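Local coordinates for G protein alpha subunit (Entamoeba histolytica, PDB 4FID) that probably binds and hydrolyses GTP as the alpha subunit of a heterotrimeric G protein that relays transmembrane signals, at residues A[5-16]-A[182-193]; A[155-163]-A[319-327]. One frame throughout, in Å; residues are numbered along the deposited sequence.

Both contacts belong to the Ras-like half of the G-alpha chain and reach one beta-sheet, in which strand 6-12 lies between strands 162-167 and 187-193. Contact 1 pairs two central strands and runs on into the loop that holds the diphosphate of GDP; contact 2 packs the hairpin at the edge of that sheet on helix 312-332, the Phe319 side chain about 14 Å from the bound GDP. Their centres are about 14 Å apart, and Ile6 joins them directly. Its N lies 2.8 Å from Pro162 O, a probable hydrogen bond, its CG2 packs 3.6 Å from Phe163 CE1, and its CD1 lies 3.4 Å from CE of selenomethionine Met327.

Contact 1 (A[5-16]-A[182-193]); sequences PITVMLLGSGES and FSDVDCAIFVTS. With GDP (guanosine-5'-diphosphate), chain C.
Thr7 O receives two amides, Cys187 N at 3.2 Å and, more weakly, Asp186 N. Asp186 also answers through its side chain: OD2 takes Thr7 N at 3.0 Å on its anti side, almost straight (173°) but somewhat out of the carboxylate plane. Parallel pairing follows, with Met9 N bound to Cys187 O at 2.9 Å, Ile189 N to Met9 O at 2.8 Å, and Leu11 and Val191 continuing the pattern. On one face Ile189 lies side by side with Leu10, whose CD2 is 3.6 Å from its CB, and its CD1 reaches back to Val8 CG1 at 3.7 Å. Cys187, on this face too, touches helix 312-332. On the other, Leu11 and Phe190 rest on helix 209-222. Selenomethionine Met9 starts extended and bends only at its last torsion (-77°), which lays CE against CB and CD1 of Phe182. Past Gly12 the chain curls round the beta phosphate: Glu15 N donates to O2B of GDP at 3.1 Å, Ser16 OG closes the loop on Ser13 O at 2.8 Å, and a water joins Glu15 O to Ser193 OG. A first strand running into a phosphate-binding loop, flanked by a parallel neighbour, is the hallmark of the P-loop NTPase fold.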
loop_
_atom_site.group_PDB
_atom_site.type_symbol
_atom_site.label_atom_id
_atom_site.label_comp_id
_atom_site.label_asym_id
_atom_site.label_seq_id
_atom_site.Cartn_x
_atom_site.Cartn_y
_atom_site.Cartn_z
ATOM N N PRO A 5 -21.355 16.851 0.508
ATOM C CA PRO A 5 -19.899 16.645 0.573
ATOM C C PRO A 5 -19.292 16.270 -0.775
ATOM O O PRO A 5 -19.975 15.698 -1.622
ATOM C CB PRO A 5 -19.760 15.467 1.541
ATOM C CG PRO A 5 -21.029 14.706 1.355
ATOM C CD PRO A 5 -22.092 15.747 1.148
ATOM N N ILE A 6 -18.022 16.611 -0.969
ATOM C CA ILE A 6 -17.279 16.160 -2.130
ATOM C C ILE A 6 -16.978 14.660 -1.981
ATOM O O ILE A 6 -16.425 14.211 -0.961
ATOM C CB ILE A 6 -15.964 16.934 -2.299
ATOM C CG1 ILE A 6 -16.241 18.424 -2.466
ATOM C CG2 ILE A 6 -15.167 16.394 -3.494
ATOM C CD1 ILE A 6 -15.006 19.221 -2.844
ATOM N N THR A 7 -17.347 13.895 -3.003
ATOM C CA THR A 7 -17.215 12.461 -2.944
ATOM C C THR A 7 -15.989 11.942 -3.694
ATOM O O THR A 7 -15.733 12.297 -4.836
ATOM C CB THR A 7 -18.489 11.800 -3.448
ATOM O OG1 THR A 7 -19.535 12.084 -2.520
ATOM C CG2 THR A 7 -18.314 10.292 -3.560
ATOM N N VAL A 8 -15.241 11.080 -3.030
ATOM C CA VAL A 8 -14.013 10.554 -3.579
ATOM C C VAL A 8 -14.038 9.054 -3.435
ATOM O O VAL A 8 -14.334 8.533 -2.363
ATOM C CB VAL A 8 -12.805 11.075 -2.805
ATOM C CG1 VAL A 8 -11.544 10.433 -3.323
ATOM C CG2 VAL A 8 -12.733 12.594 -2.906
HETATM N N MSE A 9 -13.725 8.365 -4.522
HETATM C CA MSE A 9 -13.754 6.909 -4.559
HETATM C C MSE A 9 -12.350 6.361 -4.780
HETATM O O MSE A 9 -11.693 6.737 -5.754
HETATM C CB MSE A 9 -14.689 6.446 -5.673
HETATM C CG MSE A 9 -14.751 4.950 -5.833
HETATM SE SE MSE A 9 -16.075 4.308 -7.141
HETATM C CE MSE A 9 -17.733 4.488 -6.115
ATOM N N LEU A 10 -11.883 5.499 -3.874
ATOM C CA LEU A 10 -10.589 4.844 -4.048
ATOM C C LEU A 10 -10.747 3.501 -4.729
ATOM O O LEU A 10 -11.465 2.634 -4.234
ATOM C CB LEU A 10 -9.887 4.624 -2.710
ATOM C CG LEU A 10 -9.321 5.860 -2.008
ATOM C CD1 LEU A 10 -8.547 5.430 -0.791
ATOM C CD2 LEU A 10 -8.454 6.677 -2.949
ATOM N N LEU A 11 -10.074 3.342 -5.866
ATOM C CA LEU A 11 -9.958 2.060 -6.567
ATOM C C LEU A 11 -8.520 1.589 -6.610
ATOM O O LEU A 11 -7.600 2.378 -6.516
ATOM C CB LEU A 11 -10.452 2.163 -8.014
ATOM C CG LEU A 11 -11.957 2.212 -8.385
ATOM C CD1 LEU A 11 -12.845 1.409 -7.461
ATOM C CD2 LEU A 11 -12.460 3.634 -8.479
ATOM N N GLY A 12 -8.313 0.298 -6.812
ATOM C CA GLY A 12 -6.982 -0.168 -7.092
ATOM C C GLY A 12 -6.946 -1.656 -7.158
ATOM O O GLY A 12 -7.944 -2.279 -6.908
ATOM N N SER A 13 -5.793 -2.214 -7.508
ATOM C CA SER A 13 -5.560 -3.643 -7.385
ATOM C C SER A 13 -5.241 -3.962 -5.939
ATOM O O SER A 13 -5.363 -3.102 -5.053
ATOM C CB SER A 13 -4.409 -4.084 -8.279
ATOM O OG SER A 13 -4.741 -3.857 -9.636
ATOM N N GLY A 14 -4.843 -5.204 -5.701
ATOM C CA GLY A 14 -4.477 -5.628 -4.367
ATOM C C GLY A 14 -3.032 -5.301 -4.069
ATOM O O GLY A 14 -2.154 -5.460 -4.925
ATOM N N GLU A 15 -2.786 -4.844 -2.844
ATOM C CA GLU A 15 -1.444 -4.477 -2.404
ATOM C C GLU A 15 -0.938 -3.275 -3.167
ATOM O O GLU A 15 0.249 -3.153 -3.437
ATOM C CB GLU A 15 -0.467 -5.648 -2.549
ATOM C CG GLU A 15 -0.306 -6.483 -1.287
ATOM C CD GLU A 15 -0.036 -7.934 -1.605
ATOM O OE1 GLU A 15 0.812 -8.558 -0.922
ATOM O OE2 GLU A 15 -0.674 -8.445 -2.550
ATOM N N SER A 16 -1.859 -2.397 -3.522
ATOM C CA SER A 16 -1.507 -1.127 -4.101
ATOM C C SER A 16 -1.284 -0.110 -2.984
ATOM O O SER A 16 -0.740 0.970 -3.203
ATOM C CB SER A 16 -2.645 -0.664 -4.985
ATOM O OG SER A 16 -3.867 -0.825 -4.302
ATOM N N PHE A 182 -22.683 3.561 -6.629
ATOM C CA PHE A 182 -22.490 4.935 -6.174
ATOM C C PHE A 182 -22.728 5.957 -7.290
ATOM O O PHE A 182 -22.079 5.927 -8.350
ATOM C CB PHE A 182 -21.102 5.101 -5.538
ATOM C CG PHE A 182 -20.956 4.360 -4.248
ATOM C CD1 PHE A 182 -20.283 3.153 -4.199
ATOM C CD2 PHE A 182 -21.554 4.844 -3.086
ATOM C CE1 PHE A 182 -20.183 2.455 -3.008
ATOM C CE2 PHE A 182 -21.460 4.155 -1.897
ATOM C CZ PHE A 182 -20.775 2.957 -1.854
ATOM N N SER A 183 -23.687 6.847 -7.048
ATOM C CA SER A 183 -24.032 7.887 -8.011
ATOM C C SER A 183 -23.377 9.219 -7.645
ATOM O O SER A 183 -23.173 9.520 -6.460
ATOM C CB SER A 183 -25.555 8.066 -8.104
ATOM O OG SER A 183 -26.160 7.046 -8.886
ATOM N N ASP A 184 -23.043 10.003 -8.669
ATOM C CA ASP A 184 -22.542 11.355 -8.463
ATOM C C ASP A 184 -21.203 11.360 -7.725
ATOM O O ASP A 184 -21.041 12.053 -6.711
ATOM C CB ASP A 184 -23.572 12.198 -7.693
ATOM C CG ASP A 184 -24.879 12.386 -8.463
ATOM O OD1 ASP A 184 -24.842 12.437 -9.714
ATOM O OD2 ASP A 184 -25.944 12.494 -7.811
ATOM N N VAL A 185 -20.249 10.582 -8.230
ATOM C CA VAL A 185 -18.894 10.593 -7.682
ATOM C C VAL A 185 -18.095 11.723 -8.327
ATOM O O VAL A 185 -18.004 11.803 -9.547
ATOM C CB VAL A 185 -18.195 9.236 -7.883
ATOM C CG1 VAL A 185 -16.735 9.318 -7.501
ATOM C CG2 VAL A 185 -18.895 8.166 -7.060
ATOM N N ASP A 186 -17.523 12.600 -7.514
ATOM C CA ASP A 186 -16.844 13.776 -8.057
ATOM C C ASP A 186 -15.445 13.445 -8.553
ATOM O O ASP A 186 -14.969 14.018 -9.542
ATOM C CB ASP A 186 -16.818 14.915 -7.033
ATOM C CG ASP A 186 -18.218 15.312 -6.591
ATOM O OD1 ASP A 186 -19.078 15.506 -7.480
ATOM O OD2 ASP A 186 -18.468 15.394 -5.368
ATOM N N CYS A 187 -14.812 12.493 -7.873
ATOM C CA CYS A 187 -13.438 12.139 -8.156
ATOM C C CYS A 187 -13.165 10.654 -7.918
ATOM O O CYS A 187 -13.566 10.078 -6.909
ATOM C CB CYS A 187 -12.504 12.982 -7.291
ATOM S SG CYS A 187 -10.780 12.510 -7.404
ATOM N N ALA A 188 -12.482 10.040 -8.869
ATOM C CA ALA A 188 -12.075 8.660 -8.734
ATOM C C ALA A 188 -10.552 8.624 -8.618
ATOM O O ALA A 188 -9.861 9.111 -9.483
ATOM C CB ALA A 188 -12.548 7.865 -9.939
ATOM N N ILE A 189 -10.033 8.086 -7.528
ATOM C CA ILE A 189 -8.594 7.985 -7.369
ATOM C C ILE A 189 -8.123 6.536 -7.563
ATOM O O ILE A 189 -8.502 5.644 -6.804
ATOM C CB ILE A 189 -8.167 8.498 -5.985
ATOM C CG1 ILE A 189 -8.610 9.956 -5.804
ATOM C CG2 ILE A 189 -6.654 8.355 -5.795
ATOM C CD1 ILE A 189 -8.040 10.634 -4.555
ATOM N N PHE A 190 -7.307 6.300 -8.587
ATOM C CA PHE A 190 -6.769 4.964 -8.824
ATOM C C PHE A 190 -5.376 4.838 -8.208
ATOM O O PHE A 190 -4.473 5.601 -8.540
ATOM C CB PHE A 190 -6.724 4.634 -10.327
ATOM C CG PHE A 190 -6.171 3.266 -10.637
ATOM C CD1 PHE A 190 -6.950 2.125 -10.453
ATOM C CD2 PHE A 190 -4.876 3.115 -11.118
ATOM C CE1 PHE A 190 -6.452 0.853 -10.739
ATOM C CE2 PHE A 190 -4.359 1.843 -11.400
ATOM C CZ PHE A 190 -5.157 0.712 -11.217
ATOM N N VAL A 191 -5.217 3.873 -7.308
ATOM C CA VAL A 191 -3.948 3.632 -6.660
ATOM C C VAL A 191 -3.281 2.411 -7.249
ATOM O O VAL A 191 -3.931 1.371 -7.477
ATOM C CB VAL A 191 -4.120 3.377 -5.155
ATOM C CG1 VAL A 191 -2.742 3.452 -4.431
ATOM C CG2 VAL A 191 -5.110 4.348 -4.562
ATOM N N THR A 192 -1.975 2.529 -7.482
ATOM C CA THR A 192 -1.196 1.401 -7.957
ATOM C C THR A 192 0.202 1.386 -7.317
ATOM O O THR A 192 0.776 2.422 -6.974
ATOM C CB THR A 192 -1.116 1.361 -9.511
ATOM O OG1 THR A 192 -0.576 0.098 -9.946
ATOM C CG2 THR A 192 -0.245 2.512 -10.047
ATOM N N SER A 193 0.725 0.187 -7.132
ATOM C CA SER A 193 2.011 -0.003 -6.514
ATOM C C SER A 193 3.068 0.054 -7.592
ATOM O O SER A 193 3.005 -0.686 -8.568
ATOM C CB SER A 193 2.044 -1.373 -5.839
ATOM O OG SER A 193 3.256 -1.569 -5.136
HETATM P PB GDP C . -5.210 -2.774 -0.281
HETATM O O1B GDP C . -6.106 -3.053 0.900
HETATM O O2B GDP C . -5.268 -3.946 -1.233
HETATM O O3B GDP C . -5.732 -1.533 -0.962
HETATM O O3A GDP C . -3.657 -2.554 0.156
HETATM P PA GDP C . -3.154 -2.279 1.680
HETATM O O1A GDP C . -3.426 -0.852 2.108
HETATM O O2A GDP C . -3.787 -3.252 2.659
HETATM O "O5'" GDP C . -1.562 -2.571 1.616
HETATM C "C5'" GDP C . -0.980 -3.566 2.464
HETATM C "C4'" GDP C . 0.458 -3.223 2.882
HETATM O "O4'" GDP C . 1.078 -2.276 2.002
HETATM C "C3'" GDP C . 0.537 -2.646 4.297
HETATM O "O3'" GDP C . 1.436 -3.443 5.095
HETATM C "C2'" GDP C . 1.054 -1.226 4.112
HETATM O "O2'" GDP C . 1.874 -0.812 5.220
HETATM C "C1'" GDP C . 1.800 -1.313 2.777
HETATM N N9 GDP C . 1.917 0.003 2.082
HETATM C C8 GDP C . 0.942 0.725 1.486
HETATM N N7 GDP C . 1.436 1.876 0.952
HETATM C C5 GDP C . 2.758 1.903 1.202
HETATM C C6 GDP C . 3.894 2.823 0.933
HETATM O O6 GDP C . 3.729 3.890 0.314
HETATM N N1 GDP C . 5.110 2.486 1.378
HETATM C C2 GDP C . 5.333 1.334 2.043
HETATM N N2 GDP C . 6.591 1.055 2.448
HETATM N N3 GDP C . 4.349 0.441 2.325
HETATM C C4 GDP C . 3.069 0.667 1.940
HETATM O O HOH W 1 3.297 -3.952 -3.886
#

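Contact 2 (A[155-163]-A[319-327]); sequences DFVVKDIPF and FMLAVDVIM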
loop_
_atom_site.group_PDB
_atom_site.type_symbol
_atom_site.label_atom_id
_atom_site.label_comp_id
_atom_site.label_asym_id
_atom_site.label_seq_id
_atom_site.Cartn_x
_atom_site.Cartn_y
_atom_site.Cartn_z
ATOM N N ASP A 155 -16.322 10.041 6.306
ATOM C CA ASP A 155 -16.266 11.463 6.048
ATOM C C ASP A 155 -15.078 12.072 6.767
ATOM O O ASP A 155 -14.732 11.657 7.873
ATOM C CB ASP A 155 -17.558 12.127 6.519
ATOM C CG ASP A 155 -18.785 11.436 5.979
ATOM O OD1 ASP A 155 -19.127 11.629 4.789
ATOM O OD2 ASP A 155 -19.398 10.675 6.742
ATOM N N PHE A 156 -14.442 13.032 6.106
ATOM C CA PHE A 156 -13.487 13.915 6.753
ATOM C C PHE A 156 -13.760 15.359 6.317
ATOM O O PHE A 156 -14.726 15.630 5.598
ATOM C CB PHE A 156 -12.044 13.491 6.459
ATOM C CG PHE A 156 -11.783 13.168 5.021
ATOM C CD1 PHE A 156 -12.162 11.949 4.491
ATOM C CD2 PHE A 156 -11.141 14.078 4.197
ATOM C CE1 PHE A 156 -11.921 11.653 3.153
ATOM C CE2 PHE A 156 -10.893 13.784 2.862
ATOM C CZ PHE A 156 -11.283 12.573 2.342
ATOM N N VAL A 157 -12.926 16.281 6.792
ATOM C CA VAL A 157 -12.986 17.681 6.390
ATOM C C VAL A 157 -11.566 18.082 6.034
ATOM O O VAL A 157 -10.621 17.617 6.657
ATOM C CB VAL A 157 -13.497 18.593 7.536
ATOM C CG1 VAL A 157 -13.110 20.040 7.284
ATOM C CG2 VAL A 157 -15.007 18.474 7.705
ATOM N N VAL A 158 -11.400 18.913 5.017
ATOM C CA VAL A 158 -10.082 19.468 4.731
ATOM C C VAL A 158 -10.181 20.964 4.423
ATOM O O VAL A 158 -10.842 21.374 3.464
ATOM C CB VAL A 158 -9.309 18.674 3.633
ATOM C CG1 VAL A 158 -10.209 18.317 2.473
ATOM C CG2 VAL A 158 -8.080 19.448 3.156
ATOM N N LYS A 159 -9.538 21.766 5.273
ATOM C CA LYS A 159 -9.592 23.217 5.168
ATOM C C LYS A 159 -11.044 23.693 5.106
ATOM O O LYS A 159 -11.411 24.527 4.275
ATOM C CB LYS A 159 -8.790 23.695 3.954
ATOM C CG LYS A 159 -8.513 25.194 3.925
ATOM C CD LYS A 159 -7.539 25.565 2.805
ATOM C CE LYS A 159 -7.496 27.077 2.572
ATOM N NZ LYS A 159 -7.121 27.820 3.804
ATOM N N ASP A 160 -11.864 23.138 5.995
ATOM C CA ASP A 160 -13.283 23.489 6.093
ATOM C C ASP A 160 -14.070 23.248 4.803
ATOM O O ASP A 160 -14.560 24.174 4.158
ATOM C CB ASP A 160 -13.457 24.924 6.598
ATOM C CG ASP A 160 -13.142 25.059 8.080
ATOM O OD1 ASP A 160 -13.632 24.220 8.868
ATOM O OD2 ASP A 160 -12.406 25.995 8.457
ATOM N N ILE A 161 -14.180 21.975 4.449
ATOM C CA ILE A 161 -14.866 21.511 3.256
ATOM C C ILE A 161 -15.124 20.038 3.523
ATOM O O ILE A 161 -14.195 19.297 3.847
ATOM C CB ILE A 161 -13.967 21.631 2.006
ATOM C CG1 ILE A 161 -13.639 23.086 1.696
ATOM C CG2 ILE A 161 -14.625 20.990 0.790
ATOM C CD1 ILE A 161 -12.568 23.228 0.658
ATOM N N PRO A 162 -16.385 19.606 3.410
ATOM C CA PRO A 162 -16.763 18.213 3.692
ATOM C C PRO A 162 -16.395 17.223 2.559
ATOM O O PRO A 162 -16.719 17.466 1.394
ATOM C CB PRO A 162 -18.280 18.296 3.836
ATOM C CG PRO A 162 -18.663 19.407 2.901
ATOM C CD PRO A 162 -17.528 20.413 2.958
ATOM N N PHE A 163 -15.723 16.126 2.913
ATOM C CA PHE A 163 -15.436 15.054 1.972
ATOM C C PHE A 163 -16.048 13.718 2.396
ATOM O O PHE A 163 -16.203 13.432 3.581
ATOM C CB PHE A 163 -13.932 14.890 1.786
ATOM C CG PHE A 163 -13.327 15.901 0.874
ATOM C CD1 PHE A 163 -12.906 15.544 -0.388
ATOM C CD2 PHE A 163 -13.185 17.222 1.277
ATOM C CE1 PHE A 163 -12.341 16.491 -1.237
ATOM C CE2 PHE A 163 -12.624 18.169 0.433
ATOM C CZ PHE A 163 -12.201 17.805 -0.820
ATOM N N PHE A 319 -2.726 15.045 -0.885
ATOM C CA PHE A 319 -4.169 15.136 -0.995
ATOM C C PHE A 319 -4.633 16.593 -1.124
ATOM O O PHE A 319 -5.690 16.880 -1.697
ATOM C CB PHE A 319 -4.869 14.432 0.158
ATOM C CG PHE A 319 -6.332 14.332 -0.042
ATOM C CD1 PHE A 319 -6.854 13.423 -0.943
ATOM C CD2 PHE A 319 -7.191 15.188 0.617
ATOM C CE1 PHE A 319 -8.216 13.345 -1.163
ATOM C CE2 PHE A 319 -8.554 15.112 0.402
ATOM C CZ PHE A 319 -9.066 14.187 -0.493
HETATM N N MSE A 320 -3.811 17.498 -0.597
HETATM C CA MSE A 320 -4.025 18.943 -0.668
HETATM C C MSE A 320 -4.022 19.472 -2.105
HETATM O O MSE A 320 -4.963 20.142 -2.534
HETATM C CB MSE A 320 -2.943 19.656 0.135
HETATM C CG MSE A 320 -3.464 20.801 0.960
HETATM SE SE MSE A 320 -4.268 20.214 2.640
HETATM C CE MSE A 320 -2.645 19.612 3.536
ATOM N N LEU A 321 -2.956 19.177 -2.840
ATOM C CA LEU A 321 -2.939 19.430 -4.268
ATOM C C LEU A 321 -4.201 18.867 -4.900
ATOM O O LEU A 321 -4.851 19.528 -5.713
ATOM C CB LEU A 321 -1.710 18.770 -4.898
ATOM C CG LEU A 321 -0.404 19.313 -4.299
ATOM C CD1 LEU A 321 0.830 18.539 -4.775
ATOM C CD2 LEU A 321 -0.282 20.797 -4.593
ATOM N N ALA A 322 -4.553 17.648 -4.511
ATOM C CA ALA A 322 -5.728 16.982 -5.063
ATOM C C ALA A 322 -7.030 17.763 -4.855
ATOM O O ALA A 322 -7.873 17.820 -5.753
ATOM C CB ALA A 322 -5.854 15.574 -4.517
ATOM N N VAL A 323 -7.196 18.369 -3.685
ATOM C CA VAL A 323 -8.431 19.099 -3.393
ATOM C C VAL A 323 -8.599 20.254 -4.379
ATOM O O VAL A 323 -9.701 20.512 -4.895
ATOM C CB VAL A 323 -8.435 19.648 -1.952
ATOM C CG1 VAL A 323 -9.746 20.331 -1.639
ATOM C CG2 VAL A 323 -8.178 18.520 -0.950
ATOM N N ASP A 324 -7.493 20.940 -4.658
ATOM C CA ASP A 324 -7.538 22.037 -5.604
ATOM C C ASP A 324 -7.896 21.510 -6.970
ATOM O O ASP A 324 -8.776 22.052 -7.612
ATOM C CB ASP A 324 -6.218 22.809 -5.639
ATOM C CG ASP A 324 -5.938 23.549 -4.337
ATOM O OD1 ASP A 324 -6.877 24.150 -3.748
ATOM O OD2 ASP A 324 -4.764 23.523 -3.907
ATOM N N VAL A 325 -7.237 20.445 -7.415
ATOM C CA VAL A 325 -7.594 19.851 -8.710
ATOM C C VAL A 325 -9.090 19.476 -8.769
ATOM O O VAL A 325 -9.770 19.759 -9.751
ATOM C CB VAL A 325 -6.694 18.631 -9.079
ATOM C CG1 VAL A 325 -7.258 17.882 -10.289
ATOM C CG2 VAL A 325 -5.258 19.082 -9.345
ATOM N N ILE A 326 -9.603 18.856 -7.712
ATOM C CA ILE A 326 -11.011 18.478 -7.662
ATOM C C ILE A 326 -11.920 19.711 -7.709
ATOM O O ILE A 326 -12.918 19.724 -8.446
ATOM C CB ILE A 326 -11.332 17.594 -6.408
ATOM C CG1 ILE A 326 -10.479 16.328 -6.410
ATOM C CG2 ILE A 326 -12.812 17.192 -6.359
ATOM C CD1 ILE A 326 -10.601 15.525 -5.148
HETATM N N MSE A 327 -11.576 20.742 -6.930
HETATM C CA MSE A 327 -12.359 21.996 -6.906
HETATM C C MSE A 327 -12.329 22.732 -8.242
HETATM O O MSE A 327 -13.374 23.192 -8.728
HETATM C CB MSE A 327 -11.867 22.959 -5.821
HETATM C CG MSE A 327 -11.707 22.347 -4.447
HETATM SE SE MSE A 327 -13.249 22.479 -3.279
HETATM C CE MSE A 327 -14.685 22.180 -4.578
#
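Phe156, Phe163 and Phe319 form an aromatic cluster where a beta-hairpin packs on the C-terminal helix of the Ras-like domain. Phe319 turns its edge toward the face of Phe163 in a T-shaped pair, centroids 5.7 Å apart and planes at 70°. Against Phe156 it lies obliquely, the two rings arriving from opposite directions until their CE2 atoms are 3.6 Å apart. A chi1 of -171° sets the Phe319 ring anti to its backbone N and reaching off the helix into the hairpin.

One turn further along the helix, Val323 places CG1 at the rim of the Phe163 ring, 3.6 Å from CZ, and its CG2 meets Val158 CG1 tip to tip at 4.0 Å. Ile326 adds CD1 at the edge of the Phe163 ring, near its plane, 4.4 Å from CE1. The two methyls of Val158 divide their contacts: CG1 also sits at the edge of the Phe319 ring, while CG2 faces the selenium of Met320, a poorly ordered selenomethionine. At the far end Ile161 CD1 and the selenium of Met327 touch end to end at 4.1 Å. No hydrogen bond crosses to the helix; the interface is wholly apolar.

Behind it, Val8 of strand 6-12 touches Phe163, and Ala322 rests on Leu232 of strand 230-236. The hairpin itself sets the first-shell groups in place. Phe156 and Phe163 are a hydrogen-bonded antiparallel pair, each amide donating to the other's carbonyl, and CB of Phe163 lies over one face of the Phe156 ring, toward its rim. Lys159 and Asp160 both take positive phi in a tight turn; Val158 and Ile161, on either side of it, both start toward the helix, and Val158 N binds Ile161 O at 3.1 Å.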